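Local coordinates for cycloalternan-forming enzyme (Listeria monocytogenes serovar 1/2a, PDB 5F7U), which belongs to glycoside hydrolase family 31, joining a TIM-barrel domain to beta-rich flanking domains and a family 6 carbohydrate-binding module, at residues D608-S613 with A642-R647; A612-G617 with E738-G743; N677-A680 with T686-P689. The protein carries 1 engineered substitution. One frame throughout, in Å; residues are numbered along the deposited sequence.

Contact 1: D608-S613 with A642-R647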
ATOM      1  N   ASP A 608      -3.073  18.604   0.363  1.00 14.87           N
ATOM      2  CA  ASP A 608      -1.666  18.186   0.227  1.00 15.65           C
ATOM      3  C   ASP A 608      -1.393  16.875   0.984  1.00 14.79           C
ATOM      4  O   ASP A 608      -0.709  15.966   0.475  1.00 13.87           O
ATOM      5  CB  ASP A 608      -0.719  19.311   0.696  1.00 17.64           C
ATOM      6  CG  ASP A 608      -0.545  20.424  -0.335  1.00 20.83           C
ATOM      7  OD1 ASP A 608      -0.965  20.296  -1.508  1.00 22.68           O
ATOM      8  OD2 ASP A 608       0.030  21.471   0.028  1.00 23.08           O
ATOM      9  N   SER A 609      -1.937  16.758   2.193  1.00 14.32           N
ATOM     10  CA  SER A 609      -1.756  15.522   2.960  1.00 14.01           C
ATOM     11  C   SER A 609      -2.476  14.344   2.304  1.00 13.11           C
ATOM     12  O   SER A 609      -1.943  13.248   2.277  1.00 13.05           O
ATOM     13  CB  SER A 609      -2.230  15.663   4.415  1.00 14.72           C
ATOM     14  OG  SER A 609      -1.464  16.682   5.058  1.00 17.36           O
ATOM     15  N   PHE A 610      -3.680  14.597   1.793  1.00 12.76           N
ATOM     16  CA  PHE A 610      -4.478  13.575   1.074  1.00 12.17           C
ATOM     17  C   PHE A 610      -3.627  13.047  -0.087  1.00 11.96           C
ATOM     18  O   PHE A 610      -3.502  11.822  -0.258  1.00 11.47           O
ATOM     19  CB  PHE A 610      -5.766  14.259   0.591  1.00 12.26           C
ATOM     20  CG  PHE A 610      -6.790  13.364  -0.096  1.00 12.36           C
ATOM     21  CD1 PHE A 610      -6.693  11.971  -0.153  1.00 12.05           C
ATOM     22  CD2 PHE A 610      -7.930  13.991  -0.642  1.00 12.75           C
ATOM     23  CE1 PHE A 610      -7.686  11.216  -0.786  1.00 12.26           C
ATOM     24  CE2 PHE A 610      -8.935  13.245  -1.271  1.00 12.84           C
ATOM     25  CZ  PHE A 610      -8.812  11.848  -1.331  1.00 12.56           C
ATOM     26  N   GLN A 611      -3.012  13.958  -0.850  1.00 12.14           N
ATOM     27  CA  GLN A 611      -2.133  13.554  -1.953  1.00 12.16           C
ATOM     28  C   GLN A 611      -0.995  12.674  -1.474  1.00 11.81           C
ATOM     29  O   GLN A 611      -0.693  11.656  -2.114  1.00 11.41           O
ATOM     30  CB  GLN A 611      -1.578  14.759  -2.699  1.00 12.95           C
ATOM     31  CG  GLN A 611      -2.659  15.537  -3.460  1.00 13.82           C
ATOM     32  CD  GLN A 611      -2.238  16.951  -3.812  1.00 15.15           C
ATOM     33  OE1 GLN A 611      -1.031  17.262  -3.850  1.00 15.85           O
ATOM     34  NE2 GLN A 611      -3.222  17.830  -4.045  1.00 15.78           N
ATOM     35  N   ALA A 612      -0.404  13.030  -0.329  1.00 11.64           N
ATOM     36  CA  ALA A 612       0.712  12.243   0.207  1.00 11.69           C
ATOM     37  C   ALA A 612       0.233  10.866   0.705  1.00 11.70           C
ATOM     38  O   ALA A 612       0.926   9.860   0.533  1.00 11.57           O
ATOM     39  CB  ALA A 612       1.418  13.004   1.313  1.00 11.91           C
ATOM     40  N   SER A 613      -0.966  10.809   1.299  1.00 11.99           N
ATOM     41  CA  SER A 613      -1.533   9.538   1.739  1.00 12.04           C
ATOM     42  C   SER A 613      -1.713   8.581   0.552  1.00 11.70           C
ATOM     43  O   SER A 613      -1.386   7.392   0.646  1.00 11.14           O
ATOM     44  CB  SER A 613      -2.894   9.771   2.416  1.00 12.43           C
ATOM     45  OG  SER A 613      -2.764  10.588   3.571  1.00 13.97           O
ATOM     46  N   ALA A 642     -15.759  20.680   4.338  1.00 16.01           N
ATOM     47  CA  ALA A 642     -16.745  19.713   3.852  1.00 15.87           C
ATOM     48  C   ALA A 642     -16.282  19.092   2.545  1.00 15.85           C
ATOM     49  O   ALA A 642     -16.454  17.876   2.321  1.00 15.58           O
ATOM     50  CB  ALA A 642     -18.103  20.377   3.687  1.00 16.33           C
ATOM     51  N   GLU A 643     -15.672  19.922   1.698  1.00 15.87           N
ATOM     52  CA  GLU A 643     -15.124  19.460   0.418  1.00 16.03           C
ATOM     53  C   GLU A 643     -14.065  18.384   0.638  1.00 15.00           C
ATOM     54  O   GLU A 643     -14.137  17.302   0.055  1.00 14.43           O
ATOM     55  CB  GLU A 643     -14.508  20.639  -0.348  1.00 17.01           C
ATOM     56  CG  GLU A 643     -13.978  20.229  -1.724  1.00 17.87           C
ATOM     57  CD  GLU A 643     -13.108  21.289  -2.371  1.00 19.29           C
ATOM     58  OE1 GLU A 643     -12.709  21.081  -3.534  1.00 19.00           O
ATOM     59  OE2 GLU A 643     -12.833  22.333  -1.731  1.00 19.94           O
ATOM     60  N   LEU A 644     -13.070  18.670   1.480  1.00 14.61           N
ATOM     61  CA  LEU A 644     -12.037  17.656   1.753  1.00 13.90           C
ATOM     62  C   LEU A 644     -12.661  16.398   2.352  1.00 13.66           C
ATOM     63  O   LEU A 644     -12.301  15.281   1.960  1.00 13.67           O
ATOM     64  CB  LEU A 644     -10.932  18.187   2.682  1.00 13.76           C
ATOM     65  CG  LEU A 644      -9.862  17.150   3.092  1.00 13.22           C
ATOM     66  CD1 LEU A 644      -9.098  16.536   1.903  1.00 13.02           C
ATOM     67  CD2 LEU A 644      -8.860  17.778   4.038  1.00 13.44           C
ATOM     68  N   TYR A 645     -13.569  16.583   3.310  1.00 13.92           N
ATOM     69  CA  TYR A 645     -14.172  15.439   3.975  1.00 13.66           C
ATOM     70  C   TYR A 645     -14.869  14.532   2.938  1.00 13.60           C
ATOM     71  O   TYR A 645     -14.711  13.312   2.985  1.00 13.39           O
ATOM     72  CB  TYR A 645     -15.125  15.876   5.085  1.00 13.88           C
ATOM     73  CG  TYR A 645     -15.537  14.709   5.959  1.00 13.65           C
ATOM     74  CD1 TYR A 645     -14.732  14.309   7.030  1.00 13.56           C
ATOM     75  CD2 TYR A 645     -16.714  13.983   5.690  1.00 13.70           C
ATOM     76  CE1 TYR A 645     -15.086  13.239   7.821  1.00 13.61           C
ATOM     77  CE2 TYR A 645     -17.068  12.899   6.480  1.00 13.77           C
ATOM     78  CZ  TYR A 645     -16.245  12.533   7.536  1.00 13.75           C
ATOM     79  OH  TYR A 645     -16.584  11.466   8.338  1.00 13.75           O
ATOM     80  N   LYS A 646     -15.609  15.140   2.011  1.00 13.89           N
ATOM     81  CA  LYS A 646     -16.360  14.395   0.990  1.00 14.17           C
ATOM     82  C   LYS A 646     -15.428  13.694  -0.002  1.00 13.96           C
ATOM     83  O   LYS A 646     -15.652  12.525  -0.367  1.00 13.94           O
ATOM     84  CB  LYS A 646     -17.340  15.327   0.247  1.00 14.55           C
ATOM     85  CG  LYS A 646     -18.563  15.692   1.066  1.00 15.23           C
ATOM     86  CD  LYS A 646     -19.496  16.530   0.208  1.00 15.91           C
ATOM     87  CE  LYS A 646     -20.854  16.754   0.871  1.00 16.48           C
ATOM     88  NZ  LYS A 646     -21.690  17.520  -0.104  1.00 17.54           N
ATOM     89  N   ARG A 647     -14.366  14.390  -0.416  1.00 13.85           N
ATOM     90  CA  ARG A 647     -13.385  13.813  -1.354  1.00 13.50           C
ATOM     91  C   ARG A 647     -12.646  12.642  -0.738  1.00 13.33           C
ATOM     92  O   ARG A 647     -12.454  11.610  -1.394  1.00 13.13           O
ATOM     93  CB  ARG A 647     -12.390  14.877  -1.850  1.00 13.41           C
ATOM     94  CG  ARG A 647     -13.002  15.996  -2.685  1.00 13.65           C
ATOM     95  CD  ARG A 647     -13.714  15.443  -3.920  1.00 13.85           C
ATOM     96  NE  ARG A 647     -13.994  16.452  -4.938  1.00 14.09           N
ATOM     97  CZ  ARG A 647     -14.778  16.246  -5.987  1.00 14.49           C
ATOM     98  NH1 ARG A 647     -15.324  15.041  -6.188  1.00 14.45           N
ATOM     99  NH2 ARG A 647     -14.978  17.229  -6.847  1.00 14.74           N
TER

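Contact 2: A612-G617 with E738-G743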
ATOM      1  N   ALA A 612      -0.404  13.030  -0.329  1.00 11.64           N
ATOM      2  CA  ALA A 612       0.712  12.243   0.207  1.00 11.69           C
ATOM      3  C   ALA A 612       0.233  10.866   0.705  1.00 11.70           C
ATOM      4  O   ALA A 612       0.926   9.860   0.533  1.00 11.57           O
ATOM      5  CB  ALA A 612       1.418  13.004   1.313  1.00 11.91           C
ATOM      6  N   SER A 613      -0.966  10.809   1.299  1.00 11.99           N
ATOM      7  CA  SER A 613      -1.533   9.538   1.739  1.00 12.04           C
ATOM      8  C   SER A 613      -1.713   8.581   0.552  1.00 11.70           C
ATOM      9  O   SER A 613      -1.386   7.392   0.646  1.00 11.14           O
ATOM     10  CB  SER A 613      -2.894   9.771   2.416  1.00 12.43           C
ATOM     11  OG  SER A 613      -2.764  10.588   3.571  1.00 13.97           O
ATOM     12  N   LEU A 614      -2.227   9.105  -0.555  1.00 11.71           N
ATOM     13  CA  LEU A 614      -2.430   8.240  -1.712  1.00 11.93           C
ATOM     14  C   LEU A 614      -1.080   7.703  -2.242  1.00 11.72           C
ATOM     15  O   LEU A 614      -0.967   6.521  -2.584  1.00 11.44           O
ATOM     16  CB  LEU A 614      -3.282   8.934  -2.787  1.00 12.76           C
ATOM     17  CG  LEU A 614      -3.652   8.154  -4.052  1.00 13.42           C
ATOM     18  CD1 LEU A 614      -4.180   6.747  -3.737  1.00 13.51           C
ATOM     19  CD2 LEU A 614      -4.686   8.962  -4.820  1.00 13.69           C
ATOM     20  N   LYS A 615      -0.054   8.564  -2.280  1.00 11.49           N
ATOM     21  CA  LYS A 615       1.294   8.090  -2.656  1.00 11.51           C
ATOM     22  C   LYS A 615       1.794   6.990  -1.726  1.00 11.26           C
ATOM     23  O   LYS A 615       2.380   5.963  -2.177  1.00 11.24           O
ATOM     24  CB  LYS A 615       2.277   9.265  -2.704  1.00 11.56           C
ATOM     25  CG  LYS A 615       1.914  10.249  -3.827  1.00 12.18           C
ATOM     26  CD  LYS A 615       2.795  11.488  -3.759  1.00 12.77           C
ATOM     27  CE  LYS A 615       2.201  12.622  -4.571  1.00 13.63           C
ATOM     28  NZ  LYS A 615       3.041  13.875  -4.474  1.00 14.40           N
ATOM     29  N   ALA A 616       1.524   7.167  -0.434  1.00 11.00           N
ATOM     30  CA  ALA A 616       1.931   6.196   0.578  1.00 10.76           C
ATOM     31  C   ALA A 616       1.243   4.844   0.351  1.00 10.63           C
ATOM     32  O   ALA A 616       1.894   3.808   0.427  1.00 10.43           O
ATOM     33  CB  ALA A 616       1.616   6.727   1.975  1.00 10.89           C
ATOM     34  N   GLY A 617      -0.065   4.857   0.052  1.00 10.38           N
ATOM     35  CA  GLY A 617      -0.792   3.599  -0.217  1.00 10.50           C
ATOM     36  C   GLY A 617      -0.333   2.907  -1.490  1.00 10.56           C
ATOM     37  O   GLY A 617      -0.205   1.676  -1.525  1.00 10.30           O
ATOM     38  N   GLU A 738      -2.904   9.907  -8.966  1.00 12.40           N
ATOM     39  CA  GLU A 738      -4.226  10.378  -8.570  1.00 12.45           C
ATOM     40  C   GLU A 738      -5.339   9.493  -9.125  1.00 12.27           C
ATOM     41  O   GLU A 738      -6.507   9.900  -9.224  1.00 12.52           O
ATOM     42  CB  GLU A 738      -4.432  11.859  -8.940  1.00 13.01           C
ATOM     43  CG  GLU A 738      -3.337  12.779  -8.411  1.00 13.87           C
ATOM     44  CD  GLU A 738      -3.600  14.268  -8.633  1.00 14.83           C
ATOM     45  OE1 GLU A 738      -4.635  14.645  -9.226  1.00 15.14           O
ATOM     46  OE2 GLU A 738      -2.766  15.082  -8.152  1.00 15.71           O
ATOM     47  N   GLN A 739      -4.969   8.262  -9.457  1.00 11.83           N
ATOM     48  CA  GLN A 739      -5.931   7.213  -9.804  1.00 11.82           C
ATOM     49  C   GLN A 739      -5.252   5.883  -9.537  1.00 11.53           C
ATOM     50  O   GLN A 739      -4.024   5.831  -9.373  1.00 11.89           O
ATOM     51  CB  GLN A 739      -6.361   7.298 -11.271  1.00 12.04           C
ATOM     52  CG  GLN A 739      -5.235   7.023 -12.276  1.00 12.25           C
ATOM     53  CD  GLN A 739      -5.718   7.192 -13.706  1.00 12.82           C
ATOM     54  OE1 GLN A 739      -5.949   8.303 -14.160  1.00 13.35           O
ATOM     55  NE2 GLN A 739      -5.864   6.082 -14.416  1.00 12.65           N
ATOM     56  N   TYR A 740      -6.033   4.808  -9.534  1.00 11.47           N
ATOM     57  CA  TYR A 740      -5.468   3.490  -9.261  1.00 11.39           C
ATOM     58  C   TYR A 740      -6.442   2.400  -9.616  1.00 11.40           C
ATOM     59  O   TYR A 740      -7.635   2.662  -9.859  1.00 11.53           O
ATOM     60  CB  TYR A 740      -5.098   3.367  -7.772  1.00 11.34           C
ATOM     61  CG  TYR A 740      -6.197   3.717  -6.800  1.00 11.69           C
ATOM     62  CD1 TYR A 740      -7.154   2.761  -6.392  1.00 11.86           C
ATOM     63  CD2 TYR A 740      -6.279   5.016  -6.254  1.00 11.91           C
ATOM     64  CE1 TYR A 740      -8.156   3.094  -5.466  1.00 12.33           C
ATOM     65  CE2 TYR A 740      -7.277   5.350  -5.329  1.00 12.17           C
ATOM     66  CZ  TYR A 740      -8.203   4.386  -4.943  1.00 12.35           C
ATOM     67  OH  TYR A 740      -9.185   4.722  -4.015  1.00 12.73           O
ATOM     68  N   MET A 741      -5.943   1.168  -9.648  1.00 11.74           N
ATOM     69  CA  MET A 741      -6.820   0.008  -9.815  1.00 12.22           C
ATOM     70  C   MET A 741      -7.196  -0.504  -8.437  1.00 12.28           C
ATOM     71  O   MET A 741      -6.370  -0.486  -7.509  1.00 12.31           O
ATOM     72  CB  MET A 741      -6.130  -1.117 -10.594  1.00 12.90           C
ATOM     73  CG  MET A 741      -5.766  -0.775 -12.039  1.00 13.36           C
ATOM     74  SD  MET A 741      -7.177  -0.317 -13.066  1.00 14.90           S
ATOM     75  CE  MET A 741      -8.169  -1.813 -13.065  1.00 14.74           C
ATOM     76  N   PHE A 742      -8.435  -0.960  -8.302  1.00 12.05           N
ATOM     77  CA  PHE A 742      -8.938  -1.463  -7.026  1.00 12.39           C
ATOM     78  C   PHE A 742      -9.559  -2.822  -7.290  1.00 12.88           C
ATOM     79  O   PHE A 742     -10.506  -2.925  -8.080  1.00 13.00           O
ATOM     80  CB  PHE A 742      -9.956  -0.468  -6.442  1.00 12.37           C
ATOM     81  CG  PHE A 742     -10.420  -0.798  -5.053  1.00 12.63           C
ATOM     82  CD1 PHE A 742      -9.506  -1.012  -4.017  1.00 12.67           C
ATOM     83  CD2 PHE A 742     -11.787  -0.850  -4.774  1.00 12.86           C
ATOM     84  CE1 PHE A 742      -9.944  -1.305  -2.732  1.00 12.95           C
ATOM     85  CE2 PHE A 742     -12.229  -1.127  -3.480  1.00 13.37           C
ATOM     86  CZ  PHE A 742     -11.312  -1.346  -2.464  1.00 13.23           C
ATOM     87  N   GLY A 743      -8.998  -3.867  -6.667  1.00 13.37           N
ATOM     88  CA  GLY A 743      -9.263  -5.265  -7.112  1.00 14.46           C
ATOM     89  C   GLY A 743      -8.760  -5.433  -8.547  1.00 15.43           C
ATOM     90  O   GLY A 743      -7.944  -4.638  -9.002  1.00 14.67           O
TER

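Contact 3: N677-A680 with T686-P689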
ATOM      1  N   ASN A 677     -20.117  14.175  13.301  1.00 15.87           N
ATOM      2  CA  ASN A 677     -19.342  15.330  13.760  1.00 16.07           C
ATOM      3  C   ASN A 677     -18.907  16.257  12.643  1.00 15.94           C
ATOM      4  O   ASN A 677     -18.806  17.472  12.863  1.00 16.18           O
ATOM      5  CB  ASN A 677     -18.123  14.940  14.605  1.00 15.89           C
ATOM      6  CG  ASN A 677     -17.613  16.111  15.435  1.00 16.27           C
ATOM      7  OD1 ASN A 677     -18.393  16.758  16.139  1.00 16.83           O
ATOM      8  ND2 ASN A 677     -16.330  16.438  15.296  1.00 15.78           N
ATOM      9  N   ALA A 678     -18.658  15.698  11.457  1.00 15.50           N
ATOM     10  CA  ALA A 678     -18.290  16.528  10.306  1.00 15.74           C
ATOM     11  C   ALA A 678     -19.445  17.470   9.943  1.00 16.58           C
ATOM     12  O   ALA A 678     -19.224  18.656   9.689  1.00 16.90           O
ATOM     13  CB  ALA A 678     -17.843  15.663   9.123  1.00 15.39           C
ATOM     14  N   VAL A 679     -20.675  16.939   9.946  1.00 17.13           N
ATOM     15  CA  VAL A 679     -21.886  17.754   9.786  1.00 18.12           C
ATOM     16  C   VAL A 679     -21.913  18.868  10.851  1.00 18.99           C
ATOM     17  O   VAL A 679     -22.113  20.051  10.514  1.00 19.52           O
ATOM     18  CB  VAL A 679     -23.179  16.882   9.823  1.00 18.20           C
ATOM     19  CG1 VAL A 679     -24.443  17.738   9.958  1.00 18.90           C
ATOM     20  CG2 VAL A 679     -23.271  16.032   8.568  1.00 17.97           C
ATOM     21  N   ALA A 680     -21.692  18.509  12.120  1.00 18.90           N
ATOM     22  CA  ALA A 680     -21.735  19.482  13.226  1.00 19.65           C
ATOM     23  C   ALA A 680     -20.687  20.598  13.066  1.00 19.83           C
ATOM     24  O   ALA A 680     -21.034  21.781  13.169  1.00 20.55           O
ATOM     25  CB  ALA A 680     -21.574  18.774  14.569  1.00 19.67           C
ATOM     26  N   THR A 686     -25.234  17.934   4.047  1.00 20.67           N
ATOM     27  CA  THR A 686     -25.113  17.003   2.912  1.00 20.04           C
ATOM     28  C   THR A 686     -23.925  16.029   3.046  1.00 18.99           C
ATOM     29  O   THR A 686     -23.839  15.069   2.287  1.00 18.60           O
ATOM     30  CB  THR A 686     -25.002  17.728   1.559  1.00 20.35           C
ATOM     31  OG1 THR A 686     -23.746  18.424   1.494  1.00 19.87           O
ATOM     32  CG2 THR A 686     -26.165  18.712   1.365  1.00 21.27           C
ATOM     33  N   ILE A 687     -23.039  16.271   4.018  1.00 18.34           N
ATOM     34  CA  ILE A 687     -21.947  15.334   4.316  1.00 17.53           C
ATOM     35  C   ILE A 687     -22.488  13.943   4.657  1.00 17.57           C
ATOM     36  O   ILE A 687     -21.948  12.933   4.197  1.00 17.30           O
ATOM     37  CB  ILE A 687     -21.035  15.856   5.451  1.00 17.26           C
ATOM     38  CG1 ILE A 687     -20.093  16.947   4.917  1.00 17.16           C
ATOM     39  CG2 ILE A 687     -20.207  14.733   6.064  1.00 16.85           C
ATOM     40  CD1 ILE A 687     -19.348  17.694   6.006  1.00 16.98           C
ATOM     41  N   LEU A 688     -23.554  13.906   5.460  1.00 17.70           N
ATOM     42  CA  LEU A 688     -24.112  12.625   5.884  1.00 17.78           C
ATOM     43  C   LEU A 688     -24.591  11.730   4.723  1.00 17.63           C
ATOM     44  O   LEU A 688     -24.141  10.573   4.650  1.00 17.09           O
ATOM     45  CB  LEU A 688     -25.150  12.761   7.020  1.00 18.27           C
ATOM     46  CG  LEU A 688     -25.710  11.407   7.494  1.00 18.72           C
ATOM     47  CD1 LEU A 688     -24.644  10.553   8.191  1.00 18.19           C
ATOM     48  CD2 LEU A 688     -26.910  11.638   8.396  1.00 19.59           C
ATOM     49  N   PRO A 689     -25.472  12.243   3.822  1.00 18.11           N
ATOM     50  CA  PRO A 689     -25.891  11.383   2.697  1.00 18.32           C
ATOM     51  C   PRO A 689     -24.754  11.006   1.748  1.00 17.92           C
ATOM     52  O   PRO A 689     -24.759   9.895   1.215  1.00 17.61           O
ATOM     53  CB  PRO A 689     -26.973  12.208   1.970  1.00 19.04           C
ATOM     54  CG  PRO A 689     -26.891  13.584   2.542  1.00 19.36           C
ATOM     55  CD  PRO A 689     -26.357  13.424   3.938  1.00 18.74           C
TER

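Contact 1: D608-S613 with A642-R647
NH2 of Arg647, whose CB packs on Phe610, gives hydrogen bonds to two carbonyl oxygens, Gln756 O and Ala787 O. The guanidinium leads away from the segment of Phe610, and the root of the arginine makes the contact. The Arg647 chain bends at chi2 (-58°) just beyond the touching carbon. Its CB lies 3.9 Å from Phe610 CE2, whereas the charged end is directed elsewhere, so the meeting of these two residues is one of hydrocarbon and backbone rather than a cation-pi pair. The backbone of the same arginine takes part as well: Phe610 CZ stands 3.7 Å from Arg647 O, and Phe610 CE2 comes to 3.8 Å from Arg647 C.

Phe610 reaches across because CG is anti to its backbone N (chi1 -176°). A chi2 of only 8° folds CD1 back beside the residue's own CA, so that the side carrying CD2 and CE2 confronts the other helix. One turn before Arg647, Leu644 is the second neighbour of the ring, and its CD1 rests 3.8 Å from Phe610 CD2. The leucine and phenylalanine side chains run past each other in opposite directions. Leu644 and Arg647, three residues apart on helix 642-653, thus both meet the CD2-CE2-CZ side of the ring, and no hydrogen bond joins the two segments.

All three touching residues are buried. Phe607, one turn earlier on the first helix, also packs on Leu644 and Arg647, and Val752 from a loop adds to the cover of Phe610. Helices 607-622 and 642-653 follow the sixth and seventh strands of the barrel, and their apolar seam is the packing of successive outer helices characteristic of a TIM barrel.

Contact 2: A612-G617 with E738-G743
Leu614 reaches out from helix 607-622 with both of its methyl branches, and each finds a different partner on the segment opposite. CD1 comes obliquely to the CD2-CE2 bond of the Tyr740 ring, 3.7 Å from Tyr740 CD2 and 3.8 Å from Tyr740 CE2, an approach shared between two neighbouring ring carbons. CD2 meets backbone instead, lying 4.0 Å from Glu738 CA. The leucine fork therefore spans from the loop residue Glu738 to the first residue of strand 740-742. These are van der Waals contacts throughout, without a hydrogen bond between the segments.

With chi1 at -177°, the branch point of Leu614 extends opposite its own amide nitrogen, and the fork projects from the helix. Tyr740 meets it with CG placed between its own backbone N and carbonyl carbon (chi1 52°), which raises the ring from the strand on the side of the helix. Glu738 behaves differently: its CB points away from the helix, CA makes the contact, and the carboxylate is left to other partners. Although Lys615 is the neighbour of Leu614, its NZ remains 7.0 Å from Glu738 OE2, too far for a salt bridge.

Farther out, the phenol is tethered by a hydrogen bond from Tyr740 OH to Phe654 O, which should limit swinging of the ring, while Val748 and Met720 pack beside it. Gln753 NE2 binds Glu738 OE1, and Lys759 NZ binds Glu738 O, together holding the loop that leads into the strand. Strand 740-742 runs between strands 720-721 and 746-748 in an antiparallel sheet. Leu614 thus joins an outer helix of the TIM barrel to the beta-sheet C-terminal domain that accompanies the barrel in family 31 glycoside hydrolases.

Contact 3: N677-A680 with T686-P689
Val679 holds CG1 anti to its backbone N (chi1 168°), which leaves CG2 as the branch that meets Ile687 and Leu688. On the other side, Ile687 sets its own CG2 next to Ala678 CB, while an extended chi2 of 169° on the CG1 branch places CD1 against Ala678 O and C.

Val679 CG2 is the methyl at the centre. It lies 3.8 Å from Ile687 CB and equally 3.8 Å from the backbone Leu688 N, with Leu688 CB a little farther off at 4.1 Å. The valine and isoleucine side chains pass alongside one another in opposite senses. Next to this pair, Ile687 spreads over Ala678: its CG2 is 4.0 Å from Ala678 CB, and its CD1 touches the main chain, 3.8 Å from Ala678 O. The backbones come close, with 6.0 Å between Val679 CA and Ile687 CA. Nothing polar links the segments directly.

Ala678 and Ile687 are buried, both resting on Tyr645 of helix 642-653, while Val679 and Leu688 remain partly open to solvent. In the short connection between the helices, Thr686 OG1 is hydrogen-bonded to Asp684 OD1 and also to Lys646 NZ. This is an apolar contact between two consecutive helices joined by a short loop, after the eighth strand of the TIM barrel.

Overall arrangement
Contacts 1 and 2 are buried and share helix 607-622, with centres about 12 Å apart; Phe610 and Leu614, one turn apart, serve the barrel's next helix and the C-terminal sheet respectively. Contact 3 sits farther out, its centre about 28 Å from the centre of the chain, against about 17 and about 8 Å for the centres of contacts 1 and 2, and is partly open. Helix 642-653 connects it to contact 1: Tyr645 CD2 packs 3.6 Å from Ile687 CG2, and Lys646 NZ probably hydrogen-bonds Thr686 OG1. Contacts 2 and 3 do not touch. An aromatic ring features in both deeper contacts, whereas contact 3 uses only aliphatic groups and backbone.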